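Ionotropic glutamate receptor bacterial homologue (Nostoc punctiforme, PDB 2PYY) binds L-glutamate in the cleft of a two-lobed ligand-binding core and probably passes that signal to the channel of a bacterial ionotropic glutamate receptor. Local coordinates at residues Thr9-Pro13 and Pro14-Ser18; Ser48-Pro51 and Glu52-Ala56; Thr125-Glu129 and His130-Val134; Val115-Thr118 and Ala119-Ala123; Arg32-Ala35 and Thr36-Ile40. All blocks are in the same frame, centred on the assembly; numbering follows the deposited sequence.

Contact 1 (Thr9-Pro13 and Pro14-Ser18); sequences TRVIP and PFVLS. With GLU (glutamic acid), chain E.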
loop_
_atom_site.group_PDB
_atom_site.type_symbol
_atom_site.label_atom_id
_atom_site.label_comp_id
_atom_site.label_asym_id
_atom_site.label_seq_id
_atom_site.Cartn_x
_atom_site.Cartn_y
_atom_site.Cartn_z
ATOM N N THR B 9 -9.564 15.458 -6.549
ATOM C CA THR B 9 -8.264 15.892 -6.072
ATOM C C THR B 9 -8.342 15.964 -4.552
ATOM O O THR B 9 -9.427 15.990 -3.982
ATOM C CB THR B 9 -7.851 17.279 -6.636
ATOM O OG1 THR B 9 -8.645 18.323 -6.051
ATOM C CG2 THR B 9 -8.008 17.298 -8.147
ATOM N N ARG B 10 -7.184 15.984 -3.911
ATOM C CA ARG B 10 -7.094 16.066 -2.468
ATOM C C ARG B 10 -5.920 17.010 -2.218
ATOM O O ARG B 10 -4.853 16.882 -2.828
ATOM C CB ARG B 10 -6.844 14.666 -1.894
ATOM C CG ARG B 10 -6.724 14.593 -0.386
ATOM C CD ARG B 10 -5.264 14.529 0.014
ATOM N NE ARG B 10 -5.064 14.682 1.448
ATOM C CZ ARG B 10 -5.557 13.866 2.374
ATOM N NH1 ARG B 10 -6.289 12.815 2.023
ATOM N NH2 ARG B 10 -5.335 14.109 3.661
ATOM N N VAL B 11 -6.152 17.990 -1.354
ATOM C CA VAL B 11 -5.154 18.990 -1.003
ATOM C C VAL B 11 -4.047 18.388 -0.146
ATOM O O VAL B 11 -4.297 17.874 0.938
ATOM C CB VAL B 11 -5.816 20.166 -0.258
ATOM C CG1 VAL B 11 -4.769 21.232 0.089
ATOM C CG2 VAL B 11 -6.911 20.772 -1.139
ATOM N N ILE B 12 -2.821 18.449 -0.654
ATOM C CA ILE B 12 -1.655 17.914 0.042
ATOM C C ILE B 12 -0.394 18.484 -0.620
ATOM O O ILE B 12 0.133 17.917 -1.571
ATOM C CB ILE B 12 -1.638 16.354 -0.009
ATOM C CG1 ILE B 12 -0.344 15.829 0.627
ATOM C CG2 ILE B 12 -1.803 15.862 -1.447
ATOM C CD1 ILE B 12 -0.578 14.658 1.557
ATOM N N PRO B 13 0.087 19.639 -0.135
ATOM C CA PRO B 13 1.281 20.276 -0.693
ATOM C C PRO B 13 2.542 19.449 -0.510
ATOM O O PRO B 13 2.678 18.709 0.463
ATOM C CB PRO B 13 1.328 21.625 0.029
ATOM C CG PRO B 13 0.655 21.350 1.333
ATOM C CD PRO B 13 -0.517 20.475 0.913
ATOM N N PRO B 14 3.494 19.569 -1.449
ATOM C CA PRO B 14 3.442 20.430 -2.637
ATOM C C PRO B 14 2.818 19.790 -3.882
ATOM O O PRO B 14 3.008 20.289 -4.995
ATOM C CB PRO B 14 4.907 20.771 -2.859
ATOM C CG PRO B 14 5.567 19.465 -2.538
ATOM C CD PRO B 14 4.840 18.982 -1.291
ATOM N N PHE B 15 2.100 18.681 -3.711
ATOM C CA PHE B 15 1.457 18.030 -4.857
ATOM C C PHE B 15 0.190 18.781 -5.276
ATOM O O PHE B 15 -0.021 19.042 -6.458
ATOM C CB PHE B 15 1.158 16.557 -4.535
ATOM C CG PHE B 15 2.398 15.763 -4.227
ATOM C CD1 PHE B 15 2.923 15.735 -2.936
ATOM C CD2 PHE B 15 3.116 15.152 -5.260
ATOM C CE1 PHE B 15 4.153 15.118 -2.681
ATOM C CE2 PHE B 15 4.341 14.537 -5.015
ATOM C CZ PHE B 15 4.863 14.520 -3.727
ATOM N N VAL B 16 -0.627 19.148 -4.295
ATOM C CA VAL B 16 -1.853 19.895 -4.531
ATOM C C VAL B 16 -2.011 20.989 -3.474
ATOM O O VAL B 16 -2.037 20.702 -2.274
ATOM C CB VAL B 16 -3.106 18.995 -4.462
ATOM C CG1 VAL B 16 -4.367 19.843 -4.669
ATOM C CG2 VAL B 16 -3.032 17.899 -5.519
ATOM N N LEU B 17 -2.116 22.236 -3.924
ATOM C CA LEU B 17 -2.298 23.379 -3.022
ATOM C C LEU B 17 -3.491 24.208 -3.473
ATOM O O LEU B 17 -3.863 24.173 -4.644
ATOM C CB LEU B 17 -1.064 24.276 -3.008
ATOM C CG LEU B 17 0.282 23.664 -2.636
ATOM C CD1 LEU B 17 0.872 22.941 -3.824
ATOM C CD2 LEU B 17 1.223 24.790 -2.186
ATOM N N SER B 18 -4.075 24.965 -2.548
ATOM C CA SER B 18 -5.239 25.802 -2.839
ATOM C C SER B 18 -5.227 27.149 -2.102
ATOM O O SER B 18 -5.002 27.201 -0.897
ATOM C CB SER B 18 -6.518 25.045 -2.465
ATOM O OG SER B 18 -7.653 25.885 -2.572
HETATM N N GLU E . 0.081 8.801 0.002
HETATM C CA GLU E . -0.955 8.690 1.070
HETATM C C GLU E . -2.001 7.654 0.671
HETATM O O GLU E . -2.170 7.438 -0.548
HETATM C CB GLU E . -1.639 10.041 1.285
HETATM C CG GLU E . -2.630 10.059 2.444
HETATM C CD GLU E . -3.409 11.365 2.539
HETATM O OE1 GLU E . -4.088 11.579 3.564
HETATM O OE2 GLU E . -3.344 12.170 1.585
HETATM O OXT GLU E . -2.643 7.075 1.571
#
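Leu-17 packs its CG and methyls against CB of Pro-13, with CG 3.5 Å away, at the far end of a short turn that doubles the chain back on itself. Just behind, Ile-12 and Val-16 form an antiparallel hydrogen-bonded pair. Ile-12 N reaches Val-16 O at 2.9 Å, and Val-16 N returns to Ile-12 O at 3.1 Å, meeting that oxygen from well above its carbonyl plane. Phe-15 N adds a weak bond to the same oxygen, which makes Phe-15 and Val-16 a classic beta bulge opposite Ile-12. The reversal runs through the cis peptide bond before Pro-14. Val-16 presses CB against Arg-10 O (3.2 Å), with both methyls beside that oxygen. On the ligand side, Ile-12 keeps CG1 anti to its backbone N (chi1 175°), a setting that carries CD1 to 3.7 Å from OE2 of the bound glutamate. The Arg-10 guanidinium has the ligand carboxylate over one face, while NE makes a weak bond to Val-11 O. Phe-15 meets the rings of Phe-86 and Tyr-186 edge-to-face. The turn thus leaves strand 5-10 at the ligand pocket and packs against helix 159-166, through Val-161 and Phe-164, and against the start of helix 26-38.

Contact 2 (Ser48-Pro51 and Glu52-Ala56); sequences SSVP and ELISA. With GLU (glutamic acid), chain E.
Val-50 puts CG2 against the side-chain carboxylate of the bound glutamate, 3.3 Å from its CD, and so lines the ligand pocket with a methyl group. Its other branch, CG1, is anti to the backbone N (chi1 174°) and runs alongside Ile-54, with CG1 to CG1 at 4.1 Å. In the backbone Ile-54 N bonds to Val-50 O at 2.8 Å, almost in line with the carbonyl bond. These residues open helix 50-58, and Ser-49 is its N-cap: with chi1 at 68°, OG sits between its own backbone N and carbonyl carbon and accepts from Glu-52 N at 3.2 Å. The first turn is completed by Leu-53 N to Ser-49 O, and Ser-55 N to Pro-51 O continues the helix. Glu-52 replies from the helix side, its chain extended beyond CG to bring OE2 within 2.9 Å of Ser-48 N, which meets the carboxylate from above its plane. With an alanine here, Ser-48 N would probably lose this acceptor and the residue ahead of the cap would be held less firmly. Farther out, Leu-53 and Glu-52 touch Tyr-47 of strand 42-47, Val-50 and Ser-49 rest on Arg-10, and Glu-52 also packs on His-131 of the second subunit.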
loop_
_atom_site.group_PDB
_atom_site.type_symbol
_atom_site.label_atom_id
_atom_site.label_comp_id
_atom_site.label_asym_id
_atom_site.label_seq_id
_atom_site.Cartn_x
_atom_site.Cartn_y
_atom_site.Cartn_z
ATOM N N SER B 48 -11.869 15.472 0.978
ATOM C CA SER B 48 -11.168 15.682 2.233
ATOM C C SER B 48 -10.168 14.628 2.704
ATOM O O SER B 48 -9.386 14.883 3.624
ATOM C CB SER B 48 -12.211 15.902 3.330
ATOM O OG SER B 48 -11.609 16.369 4.524
ATOM N N SER B 49 -10.185 13.457 2.087
ATOM C CA SER B 49 -9.288 12.397 2.500
ATOM C C SER B 49 -9.156 11.412 1.356
ATOM O O SER B 49 -9.944 11.432 0.411
ATOM C CB SER B 49 -9.844 11.661 3.732
ATOM O OG SER B 49 -11.025 10.917 3.391
ATOM N N VAL B 50 -8.167 10.538 1.453
ATOM C CA VAL B 50 -7.953 9.541 0.428
ATOM C C VAL B 50 -9.149 8.590 0.328
ATOM O O VAL B 50 -9.640 8.341 -0.765
ATOM C CB VAL B 50 -6.668 8.769 0.712
ATOM C CG1 VAL B 50 -6.514 7.620 -0.280
ATOM C CG2 VAL B 50 -5.479 9.726 0.579
ATOM N N PRO B 51 -9.621 8.035 1.463
ATOM C CA PRO B 51 -10.770 7.131 1.319
ATOM C C PRO B 51 -12.003 7.829 0.739
ATOM O O PRO B 51 -12.756 7.235 -0.035
ATOM C CB PRO B 51 -10.974 6.585 2.735
ATOM C CG PRO B 51 -10.305 7.601 3.626
ATOM C CD PRO B 51 -9.094 8.027 2.839
ATOM N N GLU B 52 -12.179 9.097 1.092
ATOM C CA GLU B 52 -13.298 9.876 0.581
ATOM C C GLU B 52 -13.147 10.017 -0.944
ATOM O O GLU B 52 -14.126 9.942 -1.686
ATOM C CB GLU B 52 -13.309 11.250 1.242
ATOM C CG GLU B 52 -14.679 11.840 1.467
ATOM C CD GLU B 52 -14.604 13.172 2.216
ATOM O OE1 GLU B 52 -14.760 13.164 3.456
ATOM O OE2 GLU B 52 -14.362 14.208 1.549
ATOM N N LEU B 53 -11.917 10.218 -1.409
ATOM C CA LEU B 53 -11.664 10.331 -2.839
ATOM C C LEU B 53 -11.904 8.979 -3.526
ATOM O O LEU B 53 -12.527 8.902 -4.592
ATOM C CB LEU B 53 -10.224 10.809 -3.089
ATOM C CG LEU B 53 -9.756 10.921 -4.546
ATOM C CD1 LEU B 53 -8.782 12.093 -4.715
ATOM C CD2 LEU B 53 -9.118 9.611 -4.967
ATOM N N ILE B 54 -11.411 7.908 -2.912
ATOM C CA ILE B 54 -11.593 6.575 -3.464
ATOM C C ILE B 54 -13.080 6.232 -3.593
ATOM O O ILE B 54 -13.512 5.726 -4.629
ATOM C CB ILE B 54 -10.903 5.506 -2.579
ATOM C CG1 ILE B 54 -9.409 5.817 -2.465
ATOM C CG2 ILE B 54 -11.128 4.102 -3.159
ATOM C CD1 ILE B 54 -8.775 6.310 -3.736
ATOM N N SER B 55 -13.869 6.523 -2.560
ATOM C CA SER B 55 -15.296 6.220 -2.618
ATOM C C SER B 55 -16.006 6.953 -3.762
ATOM O O SER B 55 -16.934 6.405 -4.367
ATOM C CB SER B 55 -15.973 6.521 -1.270
ATOM O OG SER B 55 -15.640 7.811 -0.778
ATOM N N ALA B 56 -15.575 8.176 -4.067
ATOM C CA ALA B 56 -16.172 8.940 -5.170
ATOM C C ALA B 56 -15.931 8.186 -6.483
ATOM O O ALA B 56 -16.794 8.152 -7.372
ATOM C CB ALA B 56 -15.561 10.338 -5.255
HETATM N N GLU E . 0.081 8.801 0.002
HETATM C CA GLU E . -0.955 8.690 1.070
HETATM C C GLU E . -2.001 7.654 0.671
HETATM O O GLU E . -2.170 7.438 -0.548
HETATM C CB GLU E . -1.639 10.041 1.285
HETATM C CG GLU E . -2.630 10.059 2.444
HETATM C CD GLU E . -3.409 11.365 2.539
HETATM O OE1 GLU E . -4.088 11.579 3.564
HETATM O OE2 GLU E . -3.344 12.170 1.585
HETATM O OXT GLU E . -2.643 7.075 1.571
#

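Contact 3 (Thr125-Glu129 and His130-Val134); sequences TYLRE and HHISV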
loop_
_atom_site.group_PDB
_atom_site.type_symbol
_atom_site.label_atom_id
_atom_site.label_comp_id
_atom_site.label_asym_id
_atom_site.label_seq_id
_atom_site.Cartn_x
_atom_site.Cartn_y
_atom_site.Cartn_z
ATOM N N THR B 125 -2.234 2.730 8.110
ATOM C CA THR B 125 -2.272 1.292 7.865
ATOM C C THR B 125 -0.953 0.657 8.329
ATOM O O THR B 125 -0.943 -0.304 9.106
ATOM C CB THR B 125 -2.497 0.986 6.357
ATOM O OG1 THR B 125 -3.805 1.423 5.985
ATOM C CG2 THR B 125 -2.388 -0.512 6.067
ATOM N N TYR B 126 0.155 1.210 7.857
ATOM C CA TYR B 126 1.467 0.718 8.237
ATOM C C TYR B 126 1.624 0.691 9.767
ATOM O O TYR B 126 2.030 -0.324 10.349
ATOM C CB TYR B 126 2.550 1.589 7.596
ATOM C CG TYR B 126 3.958 1.268 8.040
ATOM C CD1 TYR B 126 4.600 2.041 9.012
ATOM C CD2 TYR B 126 4.665 0.216 7.461
ATOM C CE1 TYR B 126 5.916 1.778 9.387
ATOM C CE2 TYR B 126 5.976 -0.054 7.830
ATOM C CZ TYR B 126 6.594 0.728 8.786
ATOM O OH TYR B 126 7.897 0.473 9.133
ATOM N N LEU B 127 1.286 1.795 10.421
ATOM C CA LEU B 127 1.398 1.859 11.868
ATOM C C LEU B 127 0.555 0.796 12.570
ATOM O O LEU B 127 1.065 0.056 13.412
ATOM C CB LEU B 127 1.005 3.247 12.372
ATOM C CG LEU B 127 1.913 4.382 11.904
ATOM C CD1 LEU B 127 1.238 5.710 12.182
ATOM C CD2 LEU B 127 3.271 4.309 12.599
ATOM N N ARG B 128 -0.730 0.718 12.225
ATOM C CA ARG B 128 -1.629 -0.258 12.844
ATOM C C ARG B 128 -1.110 -1.682 12.680
ATOM O O ARG B 128 -1.031 -2.445 13.644
ATOM C CB ARG B 128 -3.040 -0.167 12.244
ATOM C CG ARG B 128 -3.713 1.180 12.435
ATOM C CD ARG B 128 -5.218 1.088 12.244
ATOM N NE ARG B 128 -5.593 0.589 10.927
ATOM C CZ ARG B 128 -5.578 1.310 9.811
ATOM N NH1 ARG B 128 -5.213 2.582 9.843
ATOM N NH2 ARG B 128 -5.915 0.749 8.657
ATOM N N GLU B 129 -0.763 -2.038 11.448
ATOM C CA GLU B 129 -0.255 -3.367 11.153
ATOM C C GLU B 129 1.026 -3.699 11.916
ATOM O O GLU B 129 1.300 -4.866 12.190
ATOM C CB GLU B 129 -0.038 -3.517 9.649
ATOM C CG GLU B 129 -1.339 -3.587 8.858
ATOM C CD GLU B 129 -1.108 -3.582 7.356
ATOM O OE1 GLU B 129 -2.070 -3.849 6.602
ATOM O OE2 GLU B 129 0.044 -3.303 6.940
ATOM N N HIS B 130 1.801 -2.678 12.267
ATOM C CA HIS B 130 3.026 -2.886 13.027
ATOM C C HIS B 130 2.754 -2.670 14.509
ATOM O O HIS B 130 3.658 -2.374 15.287
ATOM C CB HIS B 130 4.124 -1.939 12.555
ATOM C CG HIS B 130 4.649 -2.274 11.195
ATOM N ND1 HIS B 130 5.992 -2.437 10.934
ATOM C CD2 HIS B 130 4.006 -2.518 10.029
ATOM C CE1 HIS B 130 6.154 -2.773 9.666
ATOM N NE2 HIS B 130 4.964 -2.829 9.096
ATOM N N HIS B 131 1.484 -2.805 14.877
ATOM C CA HIS B 131 1.029 -2.650 16.249
ATOM C C HIS B 131 1.521 -1.407 16.976
ATOM O O HIS B 131 1.888 -1.472 18.142
ATOM C CB HIS B 131 1.380 -3.912 17.046
ATOM C CG HIS B 131 0.632 -5.130 16.597
ATOM N ND1 HIS B 131 0.890 -5.767 15.402
ATOM C CD2 HIS B 131 -0.384 -5.815 17.175
ATOM C CE1 HIS B 131 0.066 -6.789 15.262
ATOM N NE2 HIS B 131 -0.718 -6.841 16.324
ATOM N N ILE B 132 1.511 -0.272 16.284
ATOM C CA ILE B 132 1.928 1.002 16.873
ATOM C C ILE B 132 0.669 1.839 17.127
ATOM O O ILE B 132 -0.217 1.901 16.277
ATOM C CB ILE B 132 2.824 1.810 15.910
ATOM C CG1 ILE B 132 3.994 0.946 15.426
ATOM C CG2 ILE B 132 3.319 3.075 16.596
ATOM C CD1 ILE B 132 4.877 0.453 16.537
ATOM N N SER B 133 0.604 2.482 18.290
ATOM C CA SER B 133 -0.526 3.326 18.640
ATOM C C SER B 133 -0.514 4.528 17.708
ATOM O O SER B 133 0.474 5.266 17.621
ATOM C CB SER B 133 -0.434 3.781 20.098
ATOM O OG SER B 133 -0.683 2.694 20.980
ATOM N N VAL B 134 -1.620 4.714 17.004
ATOM C CA VAL B 134 -1.730 5.795 16.038
ATOM C C VAL B 134 -2.908 6.733 16.253
ATOM O O VAL B 134 -4.047 6.310 16.459
ATOM C CB VAL B 134 -1.817 5.218 14.608
ATOM C CG1 VAL B 134 -2.945 4.195 14.536
ATOM C CG2 VAL B 134 -2.049 6.344 13.595
#
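Tyr-126 and His-130 bring their rings together obliquely, the planes at 37° and the centroids 4.0 Å apart. Tyr-126 CE2 lies over one face of the imidazole, near its rim and 3.2 Å from His-130 NE2. Tyr-126 CG is anti to its backbone N (chi1 174°), which carries the phenol along the helix toward the histidine one turn on. On another flank Leu-127 splits its methyls, CD1 crossing to Val-134 CG2 at 3.6 Å and CD2 approaching Ile-132 CB at 4.2 Å. These three make the apolar side, against Val-115 and Thr-117 of strand 114-118, and Val-134 pairs antiparallel with a second-subunit strand. Arg-128 CG touches Val-134 CG1, while its NH1 makes a salt bridge to Glu-136. A Schellman motif, His-131 at positive phi, bonds Ile-132 N to Leu-127 O (2.9 Å) and His-131 N to Arg-128 O (2.8 Å). Tyr-126 O, Leu-127 O and Arg-128 O are thus satisfied, Glu-129 O taking a weak bond from His-131 ND1, while side chains add apolar packing.

Contact 4 (Val115-Thr118 and Ala119-Ala123); sequences VATT and AGSTA. With GLU (glutamic acid), chain E.
Ala-119 follows Thr-118 directly and starts a type II beta turn that runs from Thr-118 to Ser-121; its methyl also packs on Arg-128 of the second subunit. Gly-120 takes the third place in the turn with phi at 76°. Ser-121 closes it twice over on one oxygen: its N makes a weak bond to Thr-118 O, and OG gives a much shorter one, 2.7 Å, to the same Thr-118 O. With chi1 at 65°, OG lies between the backbone N and carbonyl carbon of its own residue. Ser-121 is the N-cap of helix 122-129, its OG also accepting from Ala-124 N. This is the strand-to-helix link of a beta-alpha-beta unit, with strand 114-118 leading in and strand 133-137 following. Across the turn Ser-121 CB sits 3.0 Å from Thr-118 OG1, the hydroxyl that donates to OE1 of the bound glutamate at 2.8 Å. Thr-122 comes next and gives its N to the ligand OXT at 3.0 Å, so the helix start probably helps stabilise that carboxylate; its CG2 lies beside the same oxygen, and its OG1 bonds to Glu-184. Ala-123 turns its methyl back to Thr-117 OG1, 3.3 Å away, a hydroxyl held by Val-156 O.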
loop_
_atom_site.group_PDB
_atom_site.type_symbol
_atom_site.label_atom_id
_atom_site.label_comp_id
_atom_site.label_asym_id
_atom_site.label_seq_id
_atom_site.Cartn_x
_atom_site.Cartn_y
_atom_site.Cartn_z
ATOM N N VAL B 115 1.969 7.685 17.419
ATOM C CA VAL B 115 2.308 8.372 16.176
ATOM C C VAL B 115 1.082 8.943 15.462
ATOM O O VAL B 115 0.129 8.223 15.200
ATOM C CB VAL B 115 3.032 7.414 15.224
ATOM C CG1 VAL B 115 3.373 8.128 13.927
ATOM C CG2 VAL B 115 4.286 6.880 15.899
ATOM N N ALA B 116 1.120 10.235 15.148
ATOM C CA ALA B 116 0.012 10.894 14.465
ATOM C C ALA B 116 0.171 10.871 12.951
ATOM O O ALA B 116 1.284 10.930 12.425
ATOM C CB ALA B 116 -0.109 12.325 14.940
ATOM N N THR B 117 -0.957 10.771 12.257
ATOM C CA THR B 117 -0.979 10.764 10.804
ATOM C C THR B 117 -2.431 10.958 10.366
ATOM O O THR B 117 -3.339 11.029 11.205
ATOM C CB THR B 117 -0.403 9.434 10.233
ATOM O OG1 THR B 117 -0.142 9.591 8.832
ATOM C CG2 THR B 117 -1.380 8.284 10.434
ATOM N N THR B 118 -2.655 11.052 9.062
ATOM C CA THR B 118 -4.010 11.245 8.557
ATOM C C THR B 118 -4.817 9.952 8.568
ATOM O O THR B 118 -4.285 8.868 8.344
ATOM C CB THR B 118 -4.017 11.825 7.115
ATOM O OG1 THR B 118 -3.332 10.937 6.232
ATOM C CG2 THR B 118 -3.339 13.187 7.080
ATOM N N ALA B 119 -6.111 10.079 8.847
ATOM C CA ALA B 119 -7.002 8.933 8.870
ATOM C C ALA B 119 -7.130 8.426 7.431
ATOM O O ALA B 119 -7.224 9.227 6.498
ATOM C CB ALA B 119 -8.387 9.349 9.419
ATOM N N GLY B 120 -7.126 7.104 7.263
ATOM C CA GLY B 120 -7.261 6.500 5.946
ATOM C C GLY B 120 -6.023 6.555 5.064
ATOM O O GLY B 120 -6.113 6.335 3.857
ATOM N N SER B 121 -4.871 6.834 5.670
ATOM C CA SER B 121 -3.607 6.931 4.946
ATOM C C SER B 121 -2.804 5.631 4.963
ATOM O O SER B 121 -2.994 4.770 5.837
ATOM C CB SER B 121 -2.741 8.037 5.556
ATOM O OG SER B 121 -2.389 7.686 6.883
ATOM N N THR B 122 -1.903 5.482 3.996
ATOM C CA THR B 122 -1.070 4.288 3.981
ATOM C C THR B 122 -0.218 4.290 5.252
ATOM O O THR B 122 0.204 3.234 5.723
ATOM C CB THR B 122 -0.155 4.231 2.732
ATOM O OG1 THR B 122 0.666 5.404 2.677
ATOM C CG2 THR B 122 -0.997 4.135 1.459
ATOM N N ALA B 123 0.011 5.470 5.823
ATOM C CA ALA B 123 0.807 5.564 7.047
ATOM C C ALA B 123 0.033 5.003 8.246
ATOM O O ALA B 123 0.605 4.331 9.107
ATOM C CB ALA B 123 1.216 7.027 7.308
HETATM N N GLU E . 0.081 8.801 0.002
HETATM C CA GLU E . -0.955 8.690 1.070
HETATM C C GLU E . -2.001 7.654 0.671
HETATM O O GLU E . -2.170 7.438 -0.548
HETATM C CB GLU E . -1.639 10.041 1.285
HETATM C CG GLU E . -2.630 10.059 2.444
HETATM C CD GLU E . -3.409 11.365 2.539
HETATM O OE1 GLU E . -4.088 11.579 3.564
HETATM O OE2 GLU E . -3.344 12.170 1.585
HETATM O OXT GLU E . -2.643 7.075 1.571
#

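Contact 5 (Arg32-Ala35 and Thr36-Ile40); sequences RSIA and TQIGI
Ala-35 O is gripped by two backbone bonds, from Gly-39 N and from Ile-40 N, both 3.0 Å long, and these donors arrive from opposite faces of the carbonyl plane. A weak third bond comes from Ile-38 N, whose stronger partner is Ile-34 O at 3.1 Å. One turn earlier the helix is regular, Thr-36 N bonding to Arg-32 O and Gln-37 N to Ser-33 O. Thr-36 OG1 turns back between its own backbone N and carbonyl carbon (chi1 50°), a setting that leaves it 2.8 Å from Arg-32 O and equally close to Ser-33 O, where its proton could serve either. Ile-38 lies side by side with Ile-34, CD1 to CG2 at 3.7 Å, and its CG1 rests 3.1 Å from Ile-34 O. A serine in place of Ile-38 would probably open a gap beside Ile-34 CG2 and leave that methyl without its neighbour. Beyond the helix end, Ile-40 sets CD1 3.7 Å from Ala-35 CB, with CG2 close to Ala-35 O. Ser-33, Ile-34 and Gln-37 also touch Leu-207 of helix 197-209. Gly-39, at a phi of 92°, is the C-prime residue of the Schellman motif that ends helix 26-38.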
loop_
_atom_site.group_PDB
_atom_site.type_symbol
_atom_site.label_atom_id
_atom_site.label_comp_id
_atom_site.label_asym_id
_atom_site.label_seq_id
_atom_site.Cartn_x
_atom_site.Cartn_y
_atom_site.Cartn_z
ATOM N N ARG B 32 -2.667 18.550 -15.690
ATOM C CA ARG B 32 -3.010 19.522 -16.724
ATOM C C ARG B 32 -2.278 19.209 -18.030
ATOM O O ARG B 32 -2.870 19.277 -19.098
ATOM C CB ARG B 32 -2.655 20.933 -16.261
ATOM C CG ARG B 32 -2.968 22.032 -17.270
ATOM C CD ARG B 32 -2.284 23.345 -16.904
ATOM N NE ARG B 32 -2.797 23.912 -15.649
ATOM C CZ ARG B 32 -2.035 24.201 -14.597
ATOM N NH1 ARG B 32 -0.728 23.971 -14.649
ATOM N NH2 ARG B 32 -2.578 24.731 -13.507
ATOM N N SER B 33 -0.996 18.850 -17.945
ATOM C CA SER B 33 -0.213 18.530 -19.143
ATOM C C SER B 33 -0.712 17.268 -19.822
ATOM O O SER B 33 -0.823 17.197 -21.047
ATOM C CB SER B 33 1.267 18.338 -18.801
ATOM O OG SER B 33 1.786 19.461 -18.125
ATOM N N ILE B 34 -0.986 16.259 -19.006
ATOM C CA ILE B 34 -1.475 14.984 -19.498
ATOM C C ILE B 34 -2.805 15.203 -20.209
ATOM O O ILE B 34 -3.032 14.681 -21.293
ATOM C CB ILE B 34 -1.682 14.000 -18.332
ATOM C CG1 ILE B 34 -0.339 13.697 -17.662
ATOM C CG2 ILE B 34 -2.351 12.743 -18.828
ATOM C CD1 ILE B 34 -0.459 12.817 -16.427
ATOM N N ALA B 35 -3.673 15.995 -19.589
ATOM C CA ALA B 35 -4.992 16.286 -20.140
ATOM C C ALA B 35 -4.914 17.127 -21.408
ATOM O O ALA B 35 -5.624 16.874 -22.377
ATOM C CB ALA B 35 -5.838 16.996 -19.100
ATOM N N THR B 36 -4.062 18.140 -21.397
ATOM C CA THR B 36 -3.931 18.992 -22.564
ATOM C C THR B 36 -3.383 18.174 -23.737
ATOM O O THR B 36 -3.836 18.319 -24.873
ATOM C CB THR B 36 -3.035 20.191 -22.260
ATOM O OG1 THR B 36 -1.829 19.734 -21.659
ATOM C CG2 THR B 36 -3.729 21.141 -21.296
ATOM N N GLN B 37 -2.445 17.278 -23.456
ATOM C CA GLN B 37 -1.864 16.459 -24.505
ATOM C C GLN B 37 -2.838 15.427 -25.081
ATOM O O GLN B 37 -2.732 15.064 -26.250
ATOM C CB GLN B 37 -0.631 15.743 -23.985
ATOM C CG GLN B 37 0.203 15.165 -25.088
ATOM C CD GLN B 37 1.136 14.100 -24.590
ATOM O OE1 GLN B 37 1.832 14.294 -23.591
ATOM N NE2 GLN B 37 1.166 12.960 -25.282
ATOM N N ILE B 38 -3.771 14.947 -24.258
ATOM C CA ILE B 38 -4.768 13.957 -24.685
ATOM C C ILE B 38 -5.958 14.619 -25.391
ATOM O O ILE B 38 -6.683 13.967 -26.143
ATOM C CB ILE B 38 -5.308 13.145 -23.466
ATOM C CG1 ILE B 38 -4.183 12.313 -22.847
ATOM C CG2 ILE B 38 -6.442 12.223 -23.899
ATOM C CD1 ILE B 38 -4.561 11.638 -21.537
ATOM N N GLY B 39 -6.162 15.908 -25.142
ATOM C CA GLY B 39 -7.267 16.613 -25.762
ATOM C C GLY B 39 -8.477 16.559 -24.861
ATOM O O GLY B 39 -9.604 16.813 -25.274
ATOM N N ILE B 40 -8.236 16.223 -23.604
ATOM C CA ILE B 40 -9.311 16.134 -22.644
ATOM C C ILE B 40 -9.374 17.390 -21.771
ATOM O O ILE B 40 -8.349 17.980 -21.427
ATOM C CB ILE B 40 -9.149 14.837 -21.794
ATOM C CG1 ILE B 40 -9.948 14.931 -20.502
ATOM C CG2 ILE B 40 -7.679 14.580 -21.515
ATOM C CD1 ILE B 40 -9.232 15.625 -19.375
#

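All five contacts are local and follow one another in series, none nested or crossing. Contact 1 closes the turn leaving strand 5-10, contact 5 ends helix 26-38, and contact 2 opens helix 50-58 after strand 42-47. Contact 4 then joins strand 114-118 to helix 122-129, and contact 3 closes that helix before strand 133-137. Contacts 1, 2 and 4 converge on the glutamate: Arg-10 packs on Ser-49 and Val-50, and Pro-51 meets Gly-120. Contacts 3 and 4 share a helix and neighbouring strands, with Ser-133 O near Val-115 N. Contact 5 stands apart, its centre about 39 Å from that of contact 3.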